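PDB 3AX6: phosphoribosylaminoimidazole carboxylase, ATPase subunit from Thermotoga maritima, which probably catalyses the ATP-dependent carboxylation of 5-aminoimidazole ribonucleotide with bicarbonate to give N5-carboxyaminoimidazole ribonucleotide, a step of purine biosynthesis. Local coordinates for residues A[105-110]-A[232-237]. Residues are numbered along the deposited sequence; the frame is centred on the assembly and turned at random.
Sequences KEFLKK and VEALEG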
loop_
_atom_site.group_PDB
_atom_site.type_symbol
_atom_site.label_atom_id
_atom_site.label_comp_id
_atom_site.label_asym_id
_atom_site.label_seq_id
_atom_site.Cartn_x
_atom_site.Cartn_y
_atom_site.Cartn_z
ATOM N N LYS A 105 -23.522 1.362 -26.189
ATOM C CA LYS A 105 -24.333 0.185 -26.511
ATOM C C LYS A 105 -24.163 -0.208 -27.983
ATOM O O LYS A 105 -24.066 -1.387 -28.319
ATOM C CB LYS A 105 -25.814 0.469 -26.234
ATOM C CG LYS A 105 -26.180 0.600 -24.761
ATOM C CD LYS A 105 -25.914 -0.697 -24.023
ATOM C CE LYS A 105 -26.241 -0.586 -22.544
ATOM N NZ LYS A 105 -25.902 -1.845 -21.821
ATOM N N GLU A 106 -24.138 0.799 -28.849
ATOM C CA GLU A 106 -23.977 0.618 -30.291
ATOM C C GLU A 106 -22.634 -0.078 -30.540
ATOM O O GLU A 106 -22.530 -0.985 -31.362
ATOM C CB GLU A 106 -23.993 1.994 -30.970
ATOM C CG GLU A 106 -24.419 2.037 -32.433
ATOM C CD GLU A 106 -25.930 2.166 -32.614
ATOM O OE1 GLU A 106 -26.373 2.505 -33.735
ATOM O OE2 GLU A 106 -26.673 1.923 -31.641
ATOM N N PHE A 107 -21.605 0.353 -29.813
ATOM C CA PHE A 107 -20.272 -0.228 -29.952
ATOM C C PHE A 107 -20.212 -1.683 -29.514
ATOM O O PHE A 107 -19.667 -2.534 -30.217
ATOM C CB PHE A 107 -19.248 0.573 -29.143
ATOM C CG PHE A 107 -17.920 -0.109 -29.015
ATOM C CD1 PHE A 107 -17.632 -0.887 -27.906
ATOM C CD2 PHE A 107 -16.964 0.008 -30.020
ATOM C CE1 PHE A 107 -16.403 -1.541 -27.793
ATOM C CE2 PHE A 107 -15.733 -0.641 -29.922
ATOM C CZ PHE A 107 -15.452 -1.417 -28.804
ATOM N N LEU A 108 -20.755 -1.965 -28.340
ATOM C CA LEU A 108 -20.749 -3.327 -27.834
ATOM C C LEU A 108 -21.512 -4.233 -28.797
ATOM O O LEU A 108 -21.057 -5.336 -29.115
ATOM C CB LEU A 108 -21.377 -3.366 -26.439
ATOM C CG LEU A 108 -20.613 -2.571 -25.372
ATOM C CD1 LEU A 108 -21.456 -2.410 -24.109
ATOM C CD2 LEU A 108 -19.301 -3.274 -25.073
ATOM N N LYS A 109 -22.662 -3.757 -29.269
ATOM C CA LYS A 109 -23.484 -4.529 -30.198
ATOM C C LYS A 109 -22.731 -4.803 -31.500
ATOM O O LYS A 109 -22.847 -5.884 -32.084
ATOM C CB LYS A 109 -24.782 -3.782 -30.507
ATOM C CG LYS A 109 -25.667 -4.489 -31.519
ATOM C CD LYS A 109 -26.964 -3.733 -31.770
ATOM C CE LYS A 109 -27.805 -4.440 -32.824
ATOM N NZ LYS A 109 -28.045 -5.870 -32.472
ATOM N N LYS A 110 -21.953 -3.822 -31.945
ATOM C CA LYS A 110 -21.184 -3.964 -33.172
ATOM C C LYS A 110 -20.054 -4.982 -33.015
ATOM O O LYS A 110 -19.545 -5.513 -34.006
ATOM C CB LYS A 110 -20.636 -2.596 -33.604
ATOM C CG LYS A 110 -19.711 -2.637 -34.808
ATOM C CD LYS A 110 -19.610 -1.276 -35.491
ATOM C CE LYS A 110 -20.907 -0.932 -36.230
ATOM N NZ LYS A 110 -20.784 0.291 -37.084
ATOM N N VAL A 232 -12.530 -4.937 -23.374
ATOM C CA VAL A 232 -11.304 -4.171 -23.447
ATOM C C VAL A 232 -10.532 -4.519 -24.723
ATOM O O VAL A 232 -9.808 -3.679 -25.264
ATOM C CB VAL A 232 -10.437 -4.407 -22.185
ATOM C CG1 VAL A 232 -10.209 -5.889 -21.982
ATOM C CG2 VAL A 232 -9.110 -3.678 -22.314
ATOM N N GLU A 233 -10.703 -5.744 -25.217
ATOM C CA GLU A 233 -10.023 -6.155 -26.441
ATOM C C GLU A 233 -10.625 -5.427 -27.640
ATOM O O GLU A 233 -9.903 -4.966 -28.525
ATOM C CB GLU A 233 -10.148 -7.667 -26.661
ATOM C CG GLU A 233 -9.232 -8.534 -25.805
ATOM C CD GLU A 233 -7.790 -8.555 -26.288
ATOM O OE1 GLU A 233 -7.036 -9.452 -25.855
ATOM O OE2 GLU A 233 -7.405 -7.679 -27.091
ATOM N N ALA A 234 -11.950 -5.321 -27.666
ATOM C CA ALA A 234 -12.629 -4.638 -28.763
ATOM C C ALA A 234 -12.237 -3.169 -28.750
ATOM O O ALA A 234 -12.010 -2.562 -29.793
ATOM C CB ALA A 234 -14.140 -4.778 -28.618
ATOM N N LEU A 235 -12.161 -2.598 -27.558
ATOM C CA LEU A 235 -11.778 -1.202 -27.413
ATOM C C LEU A 235 -10.297 -1.016 -27.710
ATOM O O LEU A 235 -9.866 0.097 -28.009
ATOM C CB LEU A 235 -12.026 -0.701 -25.977
ATOM C CG LEU A 235 -13.391 -0.228 -25.473
ATOM C CD1 LEU A 235 -14.010 0.701 -26.501
ATOM C CD2 LEU A 235 -14.288 -1.402 -25.219
ATOM N N GLU A 236 -9.525 -2.101 -27.634
ATOM C CA GLU A 236 -8.073 -2.016 -27.819
ATOM C C GLU A 236 -7.638 -1.062 -26.710
ATOM O O GLU A 236 -6.748 -0.223 -26.877
ATOM C CB GLU A 236 -7.714 -1.429 -29.186
ATOM C CG GLU A 236 -7.648 -2.449 -30.308
ATOM C CD GLU A 236 -7.427 -1.800 -31.661
ATOM O OE1 GLU A 236 -7.143 -2.531 -32.630
ATOM O OE2 GLU A 236 -7.543 -0.558 -31.758
ATOM N N GLY A 237 -8.306 -1.203 -25.572
ATOM C CA GLY A 237 -8.035 -0.353 -24.435
ATOM C C GLY A 237 -6.637 -0.445 -23.871
ATOM O O GLY A 237 -5.972 -1.481 -23.960
#
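G237 N donates to V232 O at 2.9 Å, closing off the last turn of the helix whose A234 and L235 receive the aromatic ring of F107 from helix 101-110. A weak second bond, E236 N to E233 O, completes a Schellman motif; E236 is its C' residue, with a phi of 60° that turns the chain out of the helix. No hydrogen bond joins the two segments, so this is a wholly apolar meeting of one ring with two neighbouring residues. F107 sends CG anti to its own backbone nitrogen (chi1 169°), and the ring extends towards helix 218-235 so that CE1 and CZ lead. Both branches of L235 meet this leading end: CD2 lies 3.3 Å from F107 CE1, a tight approach for two carbons, while CD1 comes within 3.4 Å of F107 CZ. The two side chains cross at a slant: CD1 sits above the ring on its CE1-CZ side, whereas CD2 is oblique, neither squarely over the face nor at the edge. A234 contributes its methyl, CB, 3.6 Å from F107 CZ, likewise oblique but below the ring plane, opposite the leucine methyls, whereas its carbonyl carbon lies at the ring edge, in plane.

In the ATP-grasp fold the nucleotide lies between two subdomains, and this small contact illustrates how their helices can meet beside that cleft. Helix 101-110, which begins with the ADP-binding K101, is tied to the smaller four-stranded sheet by a hydrogen bond between E106 OE2 and Y118 OH, with K105 packing on Y167 and E169. Helix 218-235 instead lies against strand 174-184 of the large antiparallel sheet: V232 rests on V182, and R184 NH1 hydrogen-bonds to G237 O just beyond the helix end.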